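PDB 3MZV: decaprenyl diphosphate synthase from Rhodobacter capsulatus, which probably catalyses the stepwise condensation of isopentenyl diphosphate onto farnesyl diphosphate, giving a long all-trans polyprenyl diphosphate for quinone side chains. Local coordinates for residues E20-A23 / A24-L28; V44-H47 / L48-G52; T81-F84 / I85-T89. One frame throughout, in Å; residues are numbered along the deposited sequence.

Interaction 1 (E20-A23 / A24-L28)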
loop_
_atom_site.group_PDB
_atom_site.type_symbol
_atom_site.label_atom_id
_atom_site.label_comp_id
_atom_site.label_asym_id
_atom_site.label_seq_id
_atom_site.Cartn_x
_atom_site.Cartn_y
_atom_site.Cartn_z
ATOM N N GLU B 20 -10.429 -15.342 -23.431
ATOM C CA GLU B 20 -11.054 -16.158 -22.417
ATOM C C GLU B 20 -10.397 -15.997 -21.055
ATOM O O GLU B 20 -11.088 -15.915 -20.040
ATOM C CB GLU B 20 -11.005 -17.591 -22.851
ATOM C CG GLU B 20 -11.446 -18.531 -21.828
ATOM C CD GLU B 20 -11.911 -19.833 -22.415
ATOM O OE1 GLU B 20 -11.713 -20.066 -23.625
ATOM O OE2 GLU B 20 -12.507 -20.607 -21.653
ATOM N N ASP B 21 -9.058 -15.978 -21.034
ATOM C CA ASP B 21 -8.329 -15.790 -19.785
ATOM C C ASP B 21 -8.576 -14.390 -19.216
ATOM O O ASP B 21 -8.653 -14.214 -18.006
ATOM C CB ASP B 21 -6.814 -15.994 -20.056
ATOM C CG ASP B 21 -6.418 -17.495 -20.120
ATOM O OD1 ASP B 21 -7.213 -18.373 -19.744
ATOM O OD2 ASP B 21 -5.296 -17.799 -20.536
ATOM N N MET B 22 -8.666 -13.402 -20.096
ATOM C CA MET B 22 -8.789 -12.000 -19.657
ATOM C C MET B 22 -10.198 -11.806 -19.069
ATOM O O MET B 22 -10.375 -10.993 -18.159
ATOM C CB MET B 22 -8.521 -11.007 -20.796
ATOM C CG MET B 22 -7.030 -10.559 -20.944
ATOM S SD MET B 22 -6.252 -9.812 -19.467
ATOM C CE MET B 22 -7.588 -8.806 -18.849
ATOM N N ALA B 23 -11.173 -12.575 -19.579
ATOM C CA ALA B 23 -12.519 -12.611 -19.000
ATOM C C ALA B 23 -12.441 -13.141 -17.566
ATOM O O ALA B 23 -13.065 -12.577 -16.639
ATOM C CB ALA B 23 -13.442 -13.473 -19.832
ATOM N N ALA B 24 -11.680 -14.220 -17.372
ATOM C CA ALA B 24 -11.524 -14.778 -16.049
ATOM C C ALA B 24 -10.766 -13.794 -15.136
ATOM O O ALA B 24 -11.032 -13.715 -13.942
ATOM C CB ALA B 24 -10.816 -16.155 -16.139
ATOM N N VAL B 25 -9.827 -13.034 -15.687
ATOM C CA VAL B 25 -9.123 -12.006 -14.915
ATOM C C VAL B 25 -10.114 -10.921 -14.450
ATOM O O VAL B 25 -10.232 -10.655 -13.246
ATOM C CB VAL B 25 -7.935 -11.416 -15.722
ATOM C CG1 VAL B 25 -7.381 -10.166 -15.088
ATOM C CG2 VAL B 25 -6.831 -12.499 -15.831
ATOM N N ASN B 26 -10.825 -10.348 -15.419
ATOM C CA ASN B 26 -11.881 -9.357 -15.185
ATOM C C ASN B 26 -12.815 -9.835 -14.038
ATOM O O ASN B 26 -13.069 -9.084 -13.073
ATOM C CB ASN B 26 -12.656 -9.068 -16.515
ATOM C CG ASN B 26 -11.851 -8.262 -17.528
ATOM O OD1 ASN B 26 -10.909 -7.589 -17.176
ATOM N ND2 ASN B 26 -12.266 -8.296 -18.806
ATOM N N ALA B 27 -13.250 -11.097 -14.092
ATOM C CA ALA B 27 -14.112 -11.683 -13.069
ATOM C C ALA B 27 -13.544 -11.727 -11.625
ATOM O O ALA B 27 -14.251 -11.436 -10.638
ATOM C CB ALA B 27 -14.542 -13.073 -13.505
ATOM N N LEU B 28 -12.292 -12.135 -11.505
ATOM C CA LEU B 28 -11.631 -12.236 -10.230
ATOM C C LEU B 28 -11.412 -10.855 -9.628
ATOM O O LEU B 28 -11.521 -10.693 -8.403
ATOM C CB LEU B 28 -10.284 -12.963 -10.434
ATOM C CG LEU B 28 -9.622 -13.699 -9.283
ATOM C CD1 LEU B 28 -10.539 -14.631 -8.461
ATOM C CD2 LEU B 28 -8.425 -14.470 -9.941
#
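The Asn26 carboxamide lies flat against the helical turn before it, one face resting over the Met22 carbonyl, with Met22 O 3.2 Å from Asn26 CG. To the same side of the amide plane, but displaced beyond the oxygen end, comes the Met22 methyl, whose CE is 3.9 Å from Asn26 OD1; OD1 also lies close to Arg55. ND2 is no donor to Met22 O, because that oxygen sits over the plane rather than in front of an N-H. It is instead taken by the backbone: Asn26 N bonds to Met22 O at 2.9 Å, almost straight at 175°. Met22 gets its methyl there by folding back on itself, with chi2 at -56° and chi3 at -40°, so that CE also meets Val25 CG1 at 4.0 Å. This thioether and Val25 both pack on Leu62 of helix 56-67, and Val25 reaches Val76 and Ala79 of helix 74-96 as well. Asp21 spends its carboxylate elsewhere, in a salt bridge to Arg66 with a weak bond from His75, while its backbone O takes Val25 N at 2.9 Å. Exposed Ala23 and Ala27 follow the same i to i+4 pattern on the outer surface. With Met22 and Val25 inward beside the buried Asp21-Arg66 salt bridge, and Glu20, Ala23, Asn26 and Ala27 outward, helix 19-32 packs on helices 56-67 and 74-96 of the all-helical isoprenoid synthase fold.

Interaction 2 (V44-H47 / L48-G52)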
loop_
_atom_site.group_PDB
_atom_site.type_symbol
_atom_site.label_atom_id
_atom_site.label_comp_id
_atom_site.label_asym_id
_atom_site.label_seq_id
_atom_site.Cartn_x
_atom_site.Cartn_y
_atom_site.Cartn_z
ATOM N N VAL B 44 -14.832 3.466 -6.206
ATOM C CA VAL B 44 -13.546 4.081 -6.595
ATOM C C VAL B 44 -12.725 3.203 -7.569
ATOM O O VAL B 44 -12.143 3.702 -8.539
ATOM C CB VAL B 44 -12.673 4.413 -5.355
ATOM C CG1 VAL B 44 -11.279 4.899 -5.788
ATOM C CG2 VAL B 44 -13.382 5.457 -4.451
ATOM N N THR B 45 -12.671 1.900 -7.295
ATOM C CA THR B 45 -11.932 0.958 -8.157
ATOM C C THR B 45 -12.548 0.853 -9.555
ATOM O O THR B 45 -11.821 0.883 -10.564
ATOM C CB THR B 45 -11.870 -0.475 -7.554
ATOM O OG1 THR B 45 -11.557 -0.413 -6.151
ATOM C CG2 THR B 45 -10.818 -1.307 -8.303
ATOM N N ALA B 46 -13.880 0.699 -9.592
ATOM C CA ALA B 46 -14.635 0.742 -10.832
ATOM C C ALA B 46 -14.165 1.926 -11.648
ATOM O O ALA B 46 -13.760 1.773 -12.793
ATOM C CB ALA B 46 -16.161 0.868 -10.550
ATOM N N HIS B 47 -14.180 3.097 -11.015
ATOM C CA HIS B 47 -13.923 4.384 -11.677
ATOM C C HIS B 47 -12.525 4.496 -12.310
ATOM O O HIS B 47 -12.339 5.256 -13.259
ATOM C CB HIS B 47 -14.188 5.548 -10.682
ATOM C CG HIS B 47 -13.899 6.910 -11.237
ATOM N ND1 HIS B 47 -14.847 7.664 -11.900
ATOM C CD2 HIS B 47 -12.764 7.654 -11.230
ATOM C CE1 HIS B 47 -14.308 8.809 -12.283
ATOM N NE2 HIS B 47 -13.045 8.829 -11.889
ATOM N N LEU B 48 -11.543 3.744 -11.808
ATOM C CA LEU B 48 -10.209 3.757 -12.423
ATOM C C LEU B 48 -10.079 2.749 -13.576
ATOM O O LEU B 48 -9.408 3.023 -14.571
ATOM C CB LEU B 48 -9.111 3.513 -11.376
ATOM C CG LEU B 48 -7.671 3.786 -11.851
ATOM C CD1 LEU B 48 -7.511 5.146 -12.560
ATOM C CD2 LEU B 48 -6.673 3.670 -10.674
ATOM N N ILE B 49 -10.723 1.592 -13.434
ATOM C CA ILE B 49 -10.566 0.500 -14.397
ATOM C C ILE B 49 -11.450 0.722 -15.632
ATOM O O ILE B 49 -11.002 0.523 -16.765
ATOM C CB ILE B 49 -10.833 -0.887 -13.743
ATOM C CG1 ILE B 49 -9.666 -1.260 -12.811
ATOM C CG2 ILE B 49 -11.015 -1.959 -14.816
ATOM C CD1 ILE B 49 -10.009 -2.266 -11.701
ATOM N N GLU B 50 -12.691 1.164 -15.412
ATOM C CA GLU B 50 -13.603 1.510 -16.517
ATOM C C GLU B 50 -13.210 2.823 -17.237
ATOM O O GLU B 50 -13.933 3.274 -18.131
ATOM C CB GLU B 50 -15.064 1.578 -16.024
ATOM C CG GLU B 50 -15.816 0.238 -16.035
ATOM C CD GLU B 50 -15.490 -0.656 -14.836
ATOM O OE1 GLU B 50 -14.316 -0.700 -14.402
ATOM O OE2 GLU B 50 -16.412 -1.332 -14.329
ATOM N N ALA B 51 -12.071 3.419 -16.856
ATOM C CA ALA B 51 -11.514 4.599 -17.543
ATOM C C ALA B 51 -10.392 4.230 -18.524
ATOM O O ALA B 51 -9.322 4.871 -18.547
ATOM C CB ALA B 51 -11.009 5.622 -16.522
ATOM N N GLY B 52 -10.637 3.210 -19.348
ATOM C CA GLY B 52 -9.661 2.792 -20.360
ATOM C C GLY B 52 -8.404 2.182 -19.758
ATOM O O GLY B 52 -8.397 1.788 -18.585
#
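Val44 O and Leu48 N open the last turn of helix 40-49 with a weak bond, just before the chain enters the Gly-Gly-Lys-Arg sequence that in relatives helps bind isopentenyl diphosphate. Val44 turns its side chain to Leu91, Trp112 and Val120. At Thr45 the carbonyl is shared: Ile49 N approaches at 3.2 Å, nearly in line with the C=O, whereas Leu48 N comes from above the carbonyl plane at 3.1 Å. This double acceptance mixes i to i+4 with i to i+3 bonding, as expected where an alpha-helix tightens near its end. Thr45 CG2 stands anti to its own amide nitrogen and meets Ile49 CD1 at 3.6 Å, the two side chains running side by side; Thr45 OG1, on the other branch, bonds back to Ile41 O. Ala46 O receives Glu50 N at 2.9 Å in a close to linear bond. The His47 imidazole leaves this turn for Pro106 O, bonded through NE2, and touches Leu111. His47 O is 3.5 Å from Ala51 CB. Glu50 bends at chi2 (80°), curling its carboxylate back until OE1 lies 3.0 Å from Ala46 O; with two acceptors this is no hydrogen bond, and so unfavourable an approach leaves the exact placement of OE1 doubtful.

Interaction 3 (T81-F84 / I85-T89)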
loop_
_atom_site.group_PDB
_atom_site.type_symbol
_atom_site.label_atom_id
_atom_site.label_comp_id
_atom_site.label_asym_id
_atom_site.label_seq_id
_atom_site.Cartn_x
_atom_site.Cartn_y
_atom_site.Cartn_z
ATOM N N THR B 81 -3.577 -10.003 -9.874
ATOM C CA THR B 81 -2.731 -9.382 -8.882
ATOM C C THR B 81 -1.845 -8.298 -9.482
ATOM O O THR B 81 -1.744 -7.191 -8.944
ATOM C CB THR B 81 -1.837 -10.457 -8.108
ATOM O OG1 THR B 81 -2.670 -11.427 -7.460
ATOM C CG2 THR B 81 -0.936 -9.764 -7.105
ATOM N N VAL B 82 -1.245 -8.582 -10.622
ATOM C CA VAL B 82 -0.462 -7.590 -11.365
ATOM C C VAL B 82 -1.323 -6.344 -11.687
ATOM O O VAL B 82 -0.898 -5.221 -11.505
ATOM C CB VAL B 82 0.087 -8.230 -12.649
ATOM C CG1 VAL B 82 0.588 -7.174 -13.623
ATOM C CG2 VAL B 82 1.221 -9.186 -12.290
ATOM N N GLU B 83 -2.551 -6.546 -12.096
ATOM C CA GLU B 83 -3.397 -5.430 -12.383
ATOM C C GLU B 83 -3.811 -4.666 -11.136
ATOM O O GLU B 83 -3.866 -3.431 -11.174
ATOM C CB GLU B 83 -4.635 -5.880 -13.116
ATOM C CG GLU B 83 -5.401 -4.690 -13.674
ATOM C CD GLU B 83 -4.818 -4.105 -14.935
ATOM O OE1 GLU B 83 -3.573 -3.953 -15.071
ATOM O OE2 GLU B 83 -5.644 -3.754 -15.817
ATOM N N PHE B 84 -4.137 -5.393 -10.053
ATOM C CA PHE B 84 -4.419 -4.738 -8.760
ATOM C C PHE B 84 -3.236 -3.863 -8.314
ATOM O O PHE B 84 -3.420 -2.727 -7.856
ATOM C CB PHE B 84 -4.733 -5.766 -7.670
ATOM C CG PHE B 84 -6.175 -6.255 -7.657
ATOM C CD1 PHE B 84 -7.229 -5.375 -7.653
ATOM C CD2 PHE B 84 -6.442 -7.607 -7.542
ATOM C CE1 PHE B 84 -8.549 -5.836 -7.567
ATOM C CE2 PHE B 84 -7.729 -8.077 -7.420
ATOM C CZ PHE B 84 -8.795 -7.177 -7.449
ATOM N N ILE B 85 -2.023 -4.391 -8.418
ATOM C CA ILE B 85 -0.845 -3.635 -8.035
ATOM C C ILE B 85 -0.693 -2.377 -8.896
ATOM O O ILE B 85 -0.442 -1.275 -8.383
ATOM C CB ILE B 85 0.440 -4.514 -8.087
ATOM C CG1 ILE B 85 0.387 -5.589 -6.990
ATOM C CG2 ILE B 85 1.671 -3.666 -7.920
ATOM C CD1 ILE B 85 1.403 -6.712 -7.200
ATOM N N HIS B 86 -0.896 -2.521 -10.201
ATOM C CA HIS B 86 -0.800 -1.370 -11.093
ATOM C C HIS B 86 -1.850 -0.354 -10.697
ATOM O O HIS B 86 -1.534 0.832 -10.615
ATOM C CB HIS B 86 -0.953 -1.804 -12.540
ATOM C CG HIS B 86 -1.001 -0.680 -13.517
ATOM N ND1 HIS B 86 0.044 0.194 -13.690
ATOM C CD2 HIS B 86 -1.954 -0.315 -14.409
ATOM C CE1 HIS B 86 -0.265 1.067 -14.629
ATOM N NE2 HIS B 86 -1.475 0.783 -15.077
ATOM N N THR B 87 -3.078 -0.804 -10.435
ATOM C CA THR B 87 -4.154 0.105 -10.133
ATOM C C THR B 87 -3.895 0.852 -8.818
ATOM O O THR B 87 -4.107 2.076 -8.718
ATOM C CB THR B 87 -5.524 -0.636 -10.090
ATOM O OG1 THR B 87 -5.764 -1.313 -11.337
ATOM C CG2 THR B 87 -6.652 0.309 -9.830
ATOM N N ALA B 88 -3.478 0.117 -7.785
ATOM C CA ALA B 88 -3.097 0.720 -6.504
ATOM C C ALA B 88 -2.018 1.743 -6.692
ATOM O O ALA B 88 -2.105 2.827 -6.081
ATOM C CB ALA B 88 -2.603 -0.412 -5.455
ATOM N N THR B 89 -1.004 1.428 -7.522
ATOM C CA THR B 89 0.116 2.343 -7.829
ATOM C C THR B 89 -0.384 3.662 -8.461
ATOM O O THR B 89 0.043 4.783 -8.090
ATOM C CB THR B 89 1.177 1.668 -8.735
ATOM O OG1 THR B 89 1.789 0.585 -8.007
ATOM C CG2 THR B 89 2.275 2.703 -9.091
#
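Thr87 places OG1 beside its own backbone nitrogen (chi1 -57°), the orientation that lets a helical threonine reach back one turn to Glu83 O. There OG1 donates at 2.8 Å from above the carbonyl plane, and Thr87 N, also at 2.8 Å, arrives from the opposite face, so one oxygen is held by two donors. A valine in its place would probably leave Glu83 O with the backbone amide alone and put a methyl against that oxygen. Glu83 bends at chi2 (78°), which lays its carboxylate alongside the His86 imidazole, the planes 31° apart and OE1 4.0 Å from CD2. No bond joins them; OE2 instead forms a salt bridge with Arg55. On the opposite flank the Thr81 and Ile85 side chains meet at an angle, CG2 3.8 Å from CD1, amid residues of helices 114-133 and 138-161, while Thr81 OG1 bonds to His77 O. One turn beyond, Thr89 OG1 repeats the threonine pattern on Ile85 O at 2.9 Å. The buried hydroxyls of Thr81 and Thr87 are thus satisfied by carbonyls one turn back while their methyls pack on Ile85 and Leu48, and Glu83 is likely to steady Arg55, part of the basic sequence that in relatives helps bind diphosphate.

How the interactions relate
Interaction 3 lies on helix 74-96, on which interactions 1 and 2 both pack. Interaction 2 touches interaction 3 directly, Leu48 CD2 lying 3.5 Å from Thr87 CG2, although their centres are about 12 Å apart. Interaction 1 touches neither: its nearest atoms are about 5 Å from interaction 3 and about 6 Å from interaction 2, and it packs nearer the start of that helix. Arg55, following 48-52 in the chain, is salt-bridged to Glu83 of interaction 3 and close to Asn26 of interaction 1. As in relatives, the Asp-rich magnesium-binding motif lies past interaction 3, near the end of helix 74-96; in relatives some residues one or two turns before this motif line the elongation pocket, so part of 85-89 may do so here.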